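Local coordinates for protein putative dihydrodipicolinate synthase (Thermus thermophilus, PDB 2PCQ) that is a member of the dihydrodipicolinate synthase family, built as an eight-stranded TIM barrel with helical C-terminal elements and found in a four-chain assembly, at residues A[7-12]-A[18-23]; A[134-139]-A[162-167]; A[180-185]-A[217-222]; A[193-198]-A[231-236]; A[244-247]-A[251-254]. One frame throughout, in Å; residues are numbered along the deposited sequence.

Contact 1. Residues A[7-12]-A[18-23]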
# COMPACT_ATOMS: atom_id res chain seq x y z
N PRO A 7 17.85 -23.99 0.36
CA PRO A 7 16.62 -24.32 1.07
C PRO A 7 16.90 -25.33 2.17
O PRO A 7 17.95 -25.98 2.17
CB PRO A 7 15.72 -24.88 -0.03
CG PRO A 7 16.70 -25.52 -0.96
CD PRO A 7 17.82 -24.50 -1.02
N THR A 8 15.98 -25.45 3.12
CA THR A 8 16.11 -26.41 4.21
C THR A 8 15.10 -27.51 3.91
O THR A 8 13.90 -27.28 3.94
CB THR A 8 15.81 -25.77 5.57
OG1 THR A 8 16.73 -24.70 5.80
CG2 THR A 8 15.95 -26.80 6.68
N PRO A 9 15.59 -28.72 3.62
CA PRO A 9 14.76 -29.89 3.30
C PRO A 9 13.88 -30.44 4.41
O PRO A 9 14.31 -30.57 5.55
CB PRO A 9 15.78 -30.93 2.84
CG PRO A 9 16.96 -30.12 2.39
CD PRO A 9 17.02 -29.05 3.45
N PHE A 10 12.64 -30.75 4.05
CA PHE A 10 11.65 -31.37 4.94
C PHE A 10 11.09 -32.50 4.07
O PHE A 10 11.07 -32.37 2.85
CB PHE A 10 10.49 -30.41 5.26
CG PHE A 10 10.87 -29.21 6.07
CD1 PHE A 10 11.15 -29.33 7.43
CD2 PHE A 10 10.96 -27.95 5.48
CE1 PHE A 10 11.50 -28.21 8.19
CE2 PHE A 10 11.31 -26.83 6.22
CZ PHE A 10 11.58 -26.96 7.59
N ASP A 11 10.67 -33.61 4.68
CA ASP A 11 10.06 -34.66 3.87
C ASP A 11 8.63 -34.18 3.64
O ASP A 11 8.27 -33.09 4.08
CB ASP A 11 10.07 -36.02 4.58
CG ASP A 11 9.43 -35.98 5.96
OD1 ASP A 11 8.44 -35.24 6.15
OD2 ASP A 11 9.91 -36.71 6.85
N ARG A 12 7.82 -34.98 2.95
CA ARG A 12 6.44 -34.59 2.68
C ARG A 12 5.59 -34.34 3.92
O ARG A 12 4.63 -33.56 3.88
CB ARG A 12 5.75 -35.64 1.80
CG ARG A 12 6.11 -35.55 0.32
CD ARG A 12 5.48 -36.69 -0.47
NE ARG A 12 5.78 -36.61 -1.89
CZ ARG A 12 5.28 -35.69 -2.72
NH1 ARG A 12 4.44 -34.77 -2.26
NH2 ARG A 12 5.62 -35.70 -4.00
N GLU A 18 17.85 -33.77 8.08
CA GLU A 18 19.25 -33.39 8.28
C GLU A 18 20.19 -33.96 7.22
O GLU A 18 21.07 -33.26 6.72
CB GLU A 18 19.71 -33.84 9.67
CG GLU A 18 18.97 -33.17 10.81
CD GLU A 18 19.32 -33.75 12.16
OE1 GLU A 18 20.52 -33.80 12.50
OE2 GLU A 18 18.39 -34.17 12.88
N GLU A 19 20.02 -35.24 6.90
CA GLU A 19 20.86 -35.89 5.90
C GLU A 19 20.75 -35.18 4.56
O GLU A 19 21.75 -34.89 3.91
CB GLU A 19 20.46 -37.36 5.75
CG GLU A 19 20.76 -38.24 6.96
CD GLU A 19 20.06 -37.77 8.22
OE1 GLU A 19 18.84 -37.50 8.17
OE2 GLU A 19 20.74 -37.67 9.28
N ALA A 20 19.52 -34.89 4.15
CA ALA A 20 19.28 -34.21 2.88
C ALA A 20 19.90 -32.81 2.90
O ALA A 20 20.47 -32.37 1.91
CB ALA A 20 17.79 -34.12 2.60
N PHE A 21 19.77 -32.13 4.03
CA PHE A 21 20.30 -30.78 4.20
C PHE A 21 21.81 -30.78 3.93
O PHE A 21 22.32 -29.96 3.18
CB PHE A 21 19.99 -30.30 5.62
CG PHE A 21 20.09 -28.80 5.81
CD1 PHE A 21 20.00 -27.93 4.73
CD2 PHE A 21 20.20 -28.26 7.10
CE1 PHE A 21 20.01 -26.54 4.92
CE2 PHE A 21 20.21 -26.88 7.30
CZ PHE A 21 20.11 -26.02 6.21
N ARG A 22 22.51 -31.73 4.56
CA ARG A 22 23.95 -31.84 4.41
C ARG A 22 24.36 -32.19 2.97
O ARG A 22 25.31 -31.61 2.43
CB ARG A 22 24.49 -32.90 5.38
CG ARG A 22 25.99 -33.11 5.31
CD ARG A 22 26.47 -34.04 6.43
NE ARG A 22 25.71 -35.28 6.50
CZ ARG A 22 24.80 -35.56 7.43
NH1 ARG A 22 24.53 -34.67 8.38
NH2 ARG A 22 24.16 -36.72 7.41
N GLU A 23 23.64 -33.11 2.35
CA GLU A 23 23.95 -33.52 0.99
C GLU A 23 23.71 -32.37 0.01
O GLU A 23 24.49 -32.17 -0.92
CB GLU A 23 23.08 -34.71 0.58
CG GLU A 23 23.48 -35.33 -0.75
CD GLU A 23 22.55 -36.44 -1.19
OE1 GLU A 23 22.20 -37.29 -0.34
OE2 GLU A 23 22.17 -36.47 -2.38

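Contact 2. Residues A[134-139]-A[162-167]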
# COMPACT_ATOMS: atom_id res chain seq x y z
N LEU A 134 13.25 -1.02 6.40
CA LEU A 134 14.54 -0.83 7.05
C LEU A 134 14.99 0.49 6.43
O LEU A 134 15.68 0.51 5.41
CB LEU A 134 15.53 -1.94 6.70
CG LEU A 134 16.93 -1.81 7.33
CD1 LEU A 134 16.81 -1.62 8.83
CD2 LEU A 134 17.75 -3.05 7.04
N PRO A 135 14.55 1.61 7.02
CA PRO A 135 14.87 2.97 6.55
C PRO A 135 16.32 3.17 6.20
O PRO A 135 17.21 2.67 6.89
CB PRO A 135 14.42 3.85 7.72
CG PRO A 135 13.27 3.08 8.30
CD PRO A 135 13.80 1.66 8.29
N LEU A 136 16.57 3.91 5.13
CA LEU A 136 17.93 4.20 4.71
C LEU A 136 18.62 5.01 5.82
O LEU A 136 19.83 4.92 6.00
CB LEU A 136 17.93 4.98 3.39
CG LEU A 136 17.42 4.17 2.18
CD1 LEU A 136 17.31 5.06 0.94
CD2 LEU A 136 18.37 3.00 1.93
N GLU A 137 17.83 5.78 6.57
CA GLU A 137 18.38 6.57 7.67
C GLU A 137 19.00 5.62 8.70
O GLU A 137 20.07 5.89 9.24
CB GLU A 137 17.30 7.39 8.37
CG GLU A 137 16.73 8.57 7.58
CD GLU A 137 15.93 8.15 6.36
OE1 GLU A 137 15.29 7.07 6.40
OE2 GLU A 137 15.92 8.91 5.37
N ALA A 138 18.32 4.51 8.97
CA ALA A 138 18.81 3.53 9.93
C ALA A 138 20.05 2.84 9.38
O ALA A 138 21.01 2.60 10.12
CB ALA A 138 17.72 2.50 10.22
N VAL A 139 20.04 2.51 8.09
CA VAL A 139 21.20 1.86 7.48
C VAL A 139 22.42 2.76 7.60
O VAL A 139 23.52 2.30 7.90
CB VAL A 139 20.95 1.55 5.98
CG1 VAL A 139 22.20 0.93 5.36
CG2 VAL A 139 19.76 0.59 5.83
N ALA A 162 21.51 2.46 -5.10
CA ALA A 162 22.18 3.68 -5.56
C ALA A 162 22.58 4.54 -4.36
O ALA A 162 23.64 5.17 -4.36
CB ALA A 162 21.26 4.47 -6.49
N PHE A 163 21.72 4.55 -3.34
CA PHE A 163 21.98 5.31 -2.12
C PHE A 163 23.23 4.77 -1.42
O PHE A 163 24.13 5.54 -1.08
CB PHE A 163 20.78 5.21 -1.17
CG PHE A 163 21.03 5.84 0.18
CD1 PHE A 163 20.76 7.19 0.40
CD2 PHE A 163 21.55 5.08 1.22
CE1 PHE A 163 21.00 7.77 1.64
CE2 PHE A 163 21.80 5.66 2.47
CZ PHE A 163 21.52 7.00 2.68
N TYR A 164 23.29 3.46 -1.21
CA TYR A 164 24.45 2.87 -0.55
C TYR A 164 25.72 3.25 -1.30
O TYR A 164 26.74 3.60 -0.70
CB TYR A 164 24.36 1.34 -0.50
CG TYR A 164 23.05 0.77 0.01
CD1 TYR A 164 22.38 1.33 1.09
CD2 TYR A 164 22.51 -0.37 -0.59
CE1 TYR A 164 21.19 0.77 1.57
CE2 TYR A 164 21.32 -0.93 -0.12
CZ TYR A 164 20.67 -0.36 0.95
OH TYR A 164 19.50 -0.92 1.40
N GLN A 165 25.65 3.16 -2.63
CA GLN A 165 26.78 3.46 -3.50
C GLN A 165 27.28 4.89 -3.39
O GLN A 165 28.48 5.14 -3.32
CB GLN A 165 26.40 3.17 -4.96
CG GLN A 165 27.50 3.50 -5.96
CD GLN A 165 27.07 3.27 -7.39
OE1 GLN A 165 26.04 3.79 -7.82
NE2 GLN A 165 27.86 2.51 -8.14
N ALA A 166 26.36 5.84 -3.36
CA ALA A 166 26.72 7.25 -3.29
C ALA A 166 27.07 7.76 -1.90
O ALA A 166 27.89 8.67 -1.75
CB ALA A 166 25.61 8.10 -3.90
N ARG A 167 26.45 7.20 -0.87
CA ARG A 167 26.69 7.69 0.48
C ARG A 167 27.45 6.82 1.47
O ARG A 167 27.97 7.33 2.46
CB ARG A 167 25.36 8.09 1.13
CG ARG A 167 24.70 9.33 0.53
CD ARG A 167 23.49 9.77 1.36
NE ARG A 167 23.85 10.58 2.52
CZ ARG A 167 22.99 10.95 3.47
NH1 ARG A 167 21.72 10.58 3.39
NH2 ARG A 167 23.40 11.71 4.47

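Contact 3. Residues A[180-185]-A[217-222]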
# COMPACT_ATOMS: atom_id res chain seq x y z
N THR A 180 16.99 -7.91 -11.56
CA THR A 180 17.67 -6.63 -11.80
C THR A 180 19.16 -6.71 -11.49
O THR A 180 19.82 -5.68 -11.30
CB THR A 180 17.07 -5.51 -10.93
OG1 THR A 180 17.13 -5.90 -9.55
CG2 THR A 180 15.62 -5.23 -11.33
N PHE A 181 19.69 -7.93 -11.44
CA PHE A 181 21.09 -8.15 -11.10
C PHE A 181 22.10 -7.23 -11.78
O PHE A 181 22.90 -6.58 -11.09
CB PHE A 181 21.46 -9.62 -11.35
CG PHE A 181 22.77 -10.02 -10.72
CD1 PHE A 181 23.08 -9.63 -9.42
CD2 PHE A 181 23.68 -10.81 -11.42
CE1 PHE A 181 24.28 -10.01 -8.82
CE2 PHE A 181 24.88 -11.19 -10.83
CZ PHE A 181 25.18 -10.79 -9.53
N LEU A 182 22.08 -7.15 -13.10
CA LEU A 182 23.04 -6.29 -13.79
C LEU A 182 22.87 -4.83 -13.38
O LEU A 182 23.85 -4.09 -13.30
CB LEU A 182 22.91 -6.44 -15.31
CG LEU A 182 23.92 -5.63 -16.15
CD1 LEU A 182 25.34 -5.96 -15.71
CD2 LEU A 182 23.74 -5.95 -17.63
N GLY A 183 21.63 -4.43 -13.13
CA GLY A 183 21.38 -3.06 -12.72
C GLY A 183 22.01 -2.77 -11.36
O GLY A 183 22.57 -1.70 -11.13
N ALA A 184 21.90 -3.74 -10.45
CA ALA A 184 22.47 -3.60 -9.11
C ALA A 184 23.99 -3.50 -9.20
O ALA A 184 24.61 -2.70 -8.49
CB ALA A 184 22.07 -4.78 -8.25
N LEU A 185 24.59 -4.32 -10.06
CA LEU A 185 26.03 -4.32 -10.25
C LEU A 185 26.49 -2.95 -10.75
O LEU A 185 27.50 -2.41 -10.29
CB LEU A 185 26.46 -5.41 -11.24
CG LEU A 185 26.22 -6.85 -10.78
CD1 LEU A 185 26.71 -7.81 -11.86
CD2 LEU A 185 26.96 -7.11 -9.47
N ALA A 217 28.41 -5.57 -23.19
CA ALA A 217 27.51 -6.18 -24.16
C ALA A 217 27.22 -7.63 -23.78
O ALA A 217 26.08 -8.09 -23.82
CB ALA A 217 28.10 -6.10 -25.56
N GLU A 218 28.27 -8.35 -23.39
CA GLU A 218 28.12 -9.75 -22.99
C GLU A 218 27.32 -9.85 -21.70
O GLU A 218 26.54 -10.78 -21.51
CB GLU A 218 29.50 -10.40 -22.80
CG GLU A 218 30.32 -10.52 -24.09
CD GLU A 218 31.24 -9.32 -24.31
OE1 GLU A 218 30.78 -8.16 -24.19
OE2 GLU A 218 32.43 -9.55 -24.62
N ALA A 219 27.51 -8.88 -20.81
CA ALA A 219 26.80 -8.86 -19.54
C ALA A 219 25.30 -8.68 -19.80
O ALA A 219 24.47 -9.40 -19.24
CB ALA A 219 27.33 -7.74 -18.65
N GLN A 220 24.96 -7.72 -20.65
CA GLN A 220 23.56 -7.46 -20.97
C GLN A 220 22.88 -8.67 -21.60
O GLN A 220 21.73 -8.97 -21.28
CB GLN A 220 23.44 -6.25 -21.89
CG GLN A 220 23.85 -4.94 -21.23
CD GLN A 220 23.66 -3.74 -22.14
OE1 GLN A 220 24.16 -3.71 -23.26
NE2 GLN A 220 22.95 -2.73 -21.65
N GLU A 221 23.57 -9.38 -22.49
CA GLU A 221 22.97 -10.55 -23.12
C GLU A 221 22.72 -11.66 -22.11
O GLU A 221 21.70 -12.35 -22.18
CB GLU A 221 23.87 -11.09 -24.25
CG GLU A 221 23.87 -10.23 -25.51
CD GLU A 221 22.47 -10.01 -26.08
OE1 GLU A 221 21.78 -11.01 -26.38
OE2 GLU A 221 22.06 -8.84 -26.23
N LEU A 222 23.63 -11.83 -21.17
CA LEU A 222 23.46 -12.87 -20.16
C LEU A 222 22.35 -12.46 -19.19
O LEU A 222 21.57 -13.29 -18.73
CB LEU A 222 24.77 -13.11 -19.41
CG LEU A 222 24.85 -14.37 -18.54
CD1 LEU A 222 24.29 -15.57 -19.31
CD2 LEU A 222 26.30 -14.62 -18.13

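Contact 4. Residues A[193-198]-A[231-236]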
# COMPACT_ATOMS: atom_id res chain seq x y z
N ILE A 193 23.28 -12.65 -3.67
CA ILE A 193 22.93 -13.82 -2.87
C ILE A 193 21.55 -14.10 -3.45
O ILE A 193 20.55 -13.53 -3.01
CB ILE A 193 22.88 -13.48 -1.37
CG1 ILE A 193 24.28 -13.04 -0.91
CG2 ILE A 193 22.41 -14.70 -0.57
CD1 ILE A 193 24.38 -12.70 0.57
N LEU A 194 21.53 -14.96 -4.46
CA LEU A 194 20.32 -15.25 -5.21
C LEU A 194 19.81 -16.67 -5.17
O LEU A 194 20.57 -17.62 -5.35
CB LEU A 194 20.57 -14.87 -6.67
CG LEU A 194 21.27 -13.52 -6.91
CD1 LEU A 194 21.80 -13.45 -8.34
CD2 LEU A 194 20.29 -12.40 -6.64
N ALA A 195 18.50 -16.81 -4.98
CA ALA A 195 17.86 -18.12 -4.97
C ALA A 195 18.13 -18.80 -6.31
O ALA A 195 18.29 -20.01 -6.37
CB ALA A 195 16.36 -17.96 -4.74
N ALA A 196 18.18 -18.01 -7.37
CA ALA A 196 18.42 -18.54 -8.71
C ALA A 196 19.82 -19.13 -8.84
O ALA A 196 20.08 -19.92 -9.75
CB ALA A 196 18.21 -17.45 -9.76
N ALA A 197 20.72 -18.76 -7.93
CA ALA A 197 22.08 -19.28 -7.95
C ALA A 197 22.10 -20.73 -7.46
O ALA A 197 23.14 -21.39 -7.53
CB ALA A 197 23.00 -18.42 -7.09
N ASN A 198 20.97 -21.21 -6.95
CA ASN A 198 20.87 -22.60 -6.51
C ASN A 198 20.75 -23.45 -7.77
O ASN A 198 21.06 -24.64 -7.77
CB ASN A 198 19.60 -22.85 -5.69
CG ASN A 198 19.69 -22.33 -4.27
OD1 ASN A 198 19.08 -21.31 -3.93
ND2 ASN A 198 20.43 -23.03 -3.43
N ASP A 231 12.89 -14.12 -12.81
CA ASP A 231 11.55 -13.55 -12.71
C ASP A 231 10.52 -14.58 -12.26
O ASP A 231 9.74 -14.33 -11.34
CB ASP A 231 11.12 -12.96 -14.05
CG ASP A 231 9.69 -12.42 -14.03
OD1 ASP A 231 9.44 -11.41 -13.34
OD2 ASP A 231 8.82 -13.01 -14.70
N LEU A 232 10.52 -15.74 -12.91
CA LEU A 232 9.57 -16.79 -12.56
C LEU A 232 9.85 -17.37 -11.18
O LEU A 232 8.92 -17.65 -10.43
CB LEU A 232 9.60 -17.91 -13.60
CG LEU A 232 8.87 -17.59 -14.91
CD1 LEU A 232 9.10 -18.71 -15.91
CD2 LEU A 232 7.37 -17.42 -14.63
N LEU A 233 11.12 -17.56 -10.86
CA LEU A 233 11.48 -18.11 -9.56
C LEU A 233 11.00 -17.20 -8.43
O LEU A 233 10.54 -17.67 -7.40
CB LEU A 233 13.00 -18.31 -9.47
CG LEU A 233 13.51 -19.15 -8.29
CD1 LEU A 233 12.85 -20.53 -8.30
CD2 LEU A 233 15.03 -19.28 -8.37
N ALA A 234 11.11 -15.89 -8.64
CA ALA A 234 10.67 -14.93 -7.63
C ALA A 234 9.17 -15.06 -7.41
O ALA A 234 8.68 -14.91 -6.29
CB ALA A 234 11.01 -13.51 -8.07
N LYS A 235 8.43 -15.34 -8.48
CA LYS A 235 6.99 -15.50 -8.39
C LYS A 235 6.62 -16.83 -7.74
O LYS A 235 5.64 -16.92 -7.01
CB LYS A 235 6.35 -15.42 -9.78
CG LYS A 235 6.44 -14.04 -10.43
CD LYS A 235 5.97 -14.08 -11.88
CE LYS A 235 6.04 -12.70 -12.51
NZ LYS A 235 5.75 -12.75 -13.97
N GLY A 236 7.42 -17.86 -8.01
CA GLY A 236 7.15 -19.17 -7.45
C GLY A 236 7.62 -19.39 -6.02
O GLY A 236 7.16 -20.30 -5.34

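Contact 5. Residues A[244-247]-A[251-254]. With GOL (glycerol), chain D.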
# COMPACT_ATOMS: atom_id res chain seq x y z
N ALA A 244 12.20 -27.37 -8.37
CA ALA A 244 13.22 -27.29 -9.41
C ALA A 244 14.44 -28.10 -9.01
O ALA A 244 15.00 -28.85 -9.81
CB ALA A 244 13.61 -25.83 -9.65
N LEU A 245 14.87 -27.95 -7.76
CA LEU A 245 16.02 -28.69 -7.28
C LEU A 245 15.74 -30.19 -7.30
O LEU A 245 16.59 -30.97 -7.70
CB LEU A 245 16.42 -28.22 -5.88
CG LEU A 245 17.10 -26.85 -5.85
CD1 LEU A 245 17.16 -26.33 -4.43
CD2 LEU A 245 18.50 -26.97 -6.45
N ARG A 246 14.54 -30.59 -6.88
CA ARG A 246 14.19 -32.01 -6.89
C ARG A 246 14.22 -32.51 -8.33
O ARG A 246 14.71 -33.60 -8.61
CB ARG A 246 12.80 -32.26 -6.29
CG ARG A 246 12.67 -31.96 -4.79
CD ARG A 246 11.46 -32.67 -4.18
NE ARG A 246 10.21 -32.34 -4.85
CZ ARG A 246 9.54 -31.20 -4.69
NH1 ARG A 246 10.01 -30.26 -3.87
NH2 ARG A 246 8.42 -30.99 -5.36
N HIS A 247 13.70 -31.70 -9.24
CA HIS A 247 13.67 -32.06 -10.65
C HIS A 247 15.08 -32.31 -11.20
O HIS A 247 15.28 -33.19 -12.04
CB HIS A 247 12.98 -30.97 -11.46
CG HIS A 247 12.98 -31.21 -12.94
ND1 HIS A 247 13.95 -30.71 -13.78
CD2 HIS A 247 12.14 -31.93 -13.72
CE1 HIS A 247 13.71 -31.09 -15.02
NE2 HIS A 247 12.61 -31.83 -15.01
N PRO A 251 18.49 -33.30 -3.35
CA PRO A 251 17.61 -33.53 -2.20
C PRO A 251 17.10 -32.27 -1.49
O PRO A 251 17.32 -32.11 -0.29
CB PRO A 251 18.48 -34.40 -1.29
CG PRO A 251 19.83 -33.80 -1.49
CD PRO A 251 19.89 -33.62 -3.01
N ALA A 252 16.40 -31.41 -2.21
CA ALA A 252 15.87 -30.18 -1.64
C ALA A 252 14.65 -30.40 -0.75
O ALA A 252 14.30 -29.55 0.06
CB ALA A 252 15.52 -29.19 -2.75
N GLY A 253 14.00 -31.55 -0.89
CA GLY A 253 12.84 -31.82 -0.07
C GLY A 253 11.62 -31.00 -0.47
O GLY A 253 11.53 -30.50 -1.59
N TYR A 254 10.69 -30.84 0.48
CA TYR A 254 9.45 -30.11 0.23
C TYR A 254 9.20 -29.00 1.24
O TYR A 254 9.75 -29.01 2.34
CB TYR A 254 8.27 -31.08 0.30
CG TYR A 254 8.43 -32.28 -0.60
CD1 TYR A 254 7.84 -32.31 -1.86
CD2 TYR A 254 9.22 -33.36 -0.21
CE1 TYR A 254 8.03 -33.39 -2.72
CE2 TYR A 254 9.41 -34.45 -1.05
CZ TYR A 254 8.82 -34.46 -2.30
OH TYR A 254 9.02 -35.53 -3.14
C1 GOL D . 7.55 -34.48 -7.57
O1 GOL D . 7.03 -33.44 -6.79
C2 GOL D . 8.35 -35.45 -6.72
O2 GOL D . 8.88 -34.80 -5.60
C3 GOL D . 7.42 -36.59 -6.32
O3 GOL D . 8.12 -37.66 -5.73

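Contact 1. Residues A[7-12]-A[18-23]
In the TIM barrel, the loop leaving strand 2-6 folds back on the helix it leads into, with Thr8 and Pro9 resting against Ala20 and Phe21 of helix 18-28. The nearest CA atoms are those of Pro9 and Phe21, 5.7 Å apart. Phe21 holds its CG anti to the backbone N (chi1 -162°), which carries the ring alongside Thr8 and Pro9. Both branches of the threonine meet it: Thr8 CG2 stands almost squarely over one face, 4.2 Å from the ring centroid, in a CH-pi contact, and Thr8 OG1 lies 3.7 Å from Phe21 CZ. Threonine suits the place because its hydroxyl can at the same time hydrogen-bond to Gly42 O. Pro9 meets the helix with its ring carbons. Its CD lies 3.4 Å from Phe21 CD1, approaching obliquely, while its CB is 3.8 Å from Ala20 CB, a small methyl that packs flush against the proline ring. Pro7 adds its carbonyl, with Pro7 O 3.5 Å from Phe21 CE1. No hydrogen bond joins the two segments, so dispersion and shape hold the loop to the helix, while Thr8 OG1 bonds to Gly42 O and Thr8 O to Lys242 NZ.

Contact 2. Residues A[134-139]-A[162-167]
Leu136 turns CG anti to its carbonyl carbon (chi1 -67°) and Phe163 turns CG anti to its backbone N (chi1 173°), which sets the two side chains antiparallel, side by side between their helices. The leucine lies along the phenylalanine ring and does not merely touch it with its end. Leu136 CB sits over the face, 4.1 Å from the Phe163 centroid, in a CH-pi contact, while Leu136 CD1 lies over the same ring nearer its root, 3.9 Å from Phe163 CG. The second methyl reaches further: Leu136 CD2 is 3.9 Å from Phe163 CD2 and 3.6 Å from Tyr164 CE1. Tyr164 lies roughly perpendicular to the leucine, and Val139 CG1, one turn along its helix, also comes to Tyr164 CE1, at 3.9 Å. A branched leucine suits this place: CB and CD1 lie on Phe163, while CD2 sits between the two aromatic rings and touches both.

These helices, 136-142 and 158-167, flank strand 148-153 on the outside of the barrel. Pro135 occupies the N-cap of the first, where its lack of an N-H costs nothing, and its carbonyl accepts a bond from Val139 N. The potassium ion is about 10 Å from the side chain of Val139, and Ala143 and Val148 contribute to its site.

Arg167 CB covers the other face of the Phe163 ring, while the guanidinium group pairs with Glu140 in a salt bridge. Tyr164 OH is hydrogen-bonded to Asp153, which anchors the polar end of an otherwise buried ring. Phe227 of the second subunit also packs on Phe163.

Contact 3. Residues A[180-185]-A[217-222]
Helices 181-186 and 216-247 come together at Leu182 and Gln220, whose CA atoms are 7.3 Å apart, the shortest such separation between the two segments. Leu182 is the residue of 180-185 that makes the contact. With CG anti to the backbone N (chi1 -177°), it extends straight at the longer helix and spreads its two methyls over neighbouring residues there. Leu182 CD1 takes the alanine side, 4.0 Å from Ala219 CB. Leu182 CD2 settles on the helix backbone where Ala219 runs into Gln220, 3.8 Å from Ala219 C and 3.7 Å from Gln220 CA. The glutamine adds a methylene against the same methyl, with Gln220 CG 3.7 Å from Leu182 CD2. Ala219 suits this place because its short side chain exposes the helix surface to the leucine.

In the barrel, helix 181-186 follows strand 172-175 and precedes strand 191-193 in the chain, these being the last two of the eight. Helix 216-247 comes after the barrel strands and belongs to the C-terminal helical region usual in this family. Helix 201-212 lies against both: Leu207 and Leu208 meet Phe181 and Leu185, and Ala206 meets Leu222.

The N-H of Leu182, in the first turn of its helix, has no acceptor within that helix and is taken by Gln223 OE1. Gln220 is suited to an edge position, since its CG methylene packs on Leu182 while its amide works elsewhere: Gln220 NE2 donates to Ala186 O of the second subunit, and Leu185 of that subunit also packs on the glutamine.

Contact 4. Residues A[193-198]-A[231-236]
Leu233 points end-on at the turn containing Ala195 and Ala196, and one methyl, CD2, makes the contact. Its CG is anti to the backbone N (chi1 -168°), which aims the side chain away from its helix and plants CD2 on the backbone of Ala195 and Ala196. Leu233 CD2 is 3.5 Å from Ala196 CA, so it rests on backbone more than on side chain. The two alanine methyls border it: Ala196 CB is 3.9 Å from Leu233 CD2, and Ala195 CB is 4.1 Å from the same atom. Side chains this small let the leucine come right down on the main chain.

The turn leaves strand 191-193, last of the barrel strands, and leads toward helix 201-212, while Leu233 belongs to the long helix 216-247 of the C-terminal region and also packs on Leu240 and Leu241 of that helix. Backbone bonds from Ala197 N to Leu194 O, 2.8 Å, and from Asn198 N to Ala195 O, 3.0 Å, keep the turn tight. With no hydrogen bond between the segments, the contact rests on van der Waals packing and shape, a methyl fitted to a backbone whose own polar groups are partly used up within the turn.

Contact 5. Residues A[244-247]-A[251-254]
A tyrosine ring, a guanidinium group and a glycerol molecule meet here: Arg246 lies across Tyr254, and both hold the same glycerol hydroxyl. The flat groups are 27° apart, with Tyr254 CE1 over the guanidinium face, 3.2 Å from Arg246 NE. Arg246 CD is over the tyrosine face, 4.0 Å from the ring centroid, in a CH-pi contact. The bend in the arginine chain at chi3 (-56°) brings the guanidinium to the CE1 side of the ring.

Three nitrogens of Arg246 are used. Arg246 NH1 donates to Gly253 O at 2.8 Å, a bent bond that comes in tilted from the carbonyl plane. Arg246 NE gives its hydrogen to glycerol O2 at 2.9 Å, and Arg246 NH2 to glycerol O1 at 3.2 Å, while also bonding Ala261 O. Tyr254 OH and glycerol O2 share a hydrogen bond of 2.6 Å. The glycerol, probably from the crystallisation liquor, is also bonded to Glu262.

Leu245 CB and Ala252 CB are 3.4 Å apart, tighter than usual, the small alanine methyl pressed on the leucine CB. Gly253 has a positive phi, a conformation that favours glycine, as the chain reverses after the end of helix 216-247. Pro251 packs on Ala20 and Glu23 of helix 18-28.

The single hydrogen bond between the segments ties the loop to the last turn of the helix. Gripped by Gly253 O and Ala261 O as well as by the glycerol, the guanidinium is fixed in orientation, and its positive charge would probably polarise the Gly253 carbonyl.

From the N terminus, contact 1 closes a short loop between strand 2-6 and helix 18-28. Contact 2 follows, joining 134-139 to 162-167 round strand 148-153. Contact 3 ties helix 181-186, and contact 4 the loop after strand 191-193, to helix 216-247; these two cross and touch through Phe181 and Leu194. All other pairs run in series, and none nest. Contact 5 closes the tight turn where that helix ends and returns to contact 1, centres about 9 Å apart, through a probable hydrogen bond between Phe10 O and Tyr254 N. Asn198 of contact 4 touches Pro7 of contact 1 and Leu245 of contact 5. Contacts 2 and 3 both meet the second subunit.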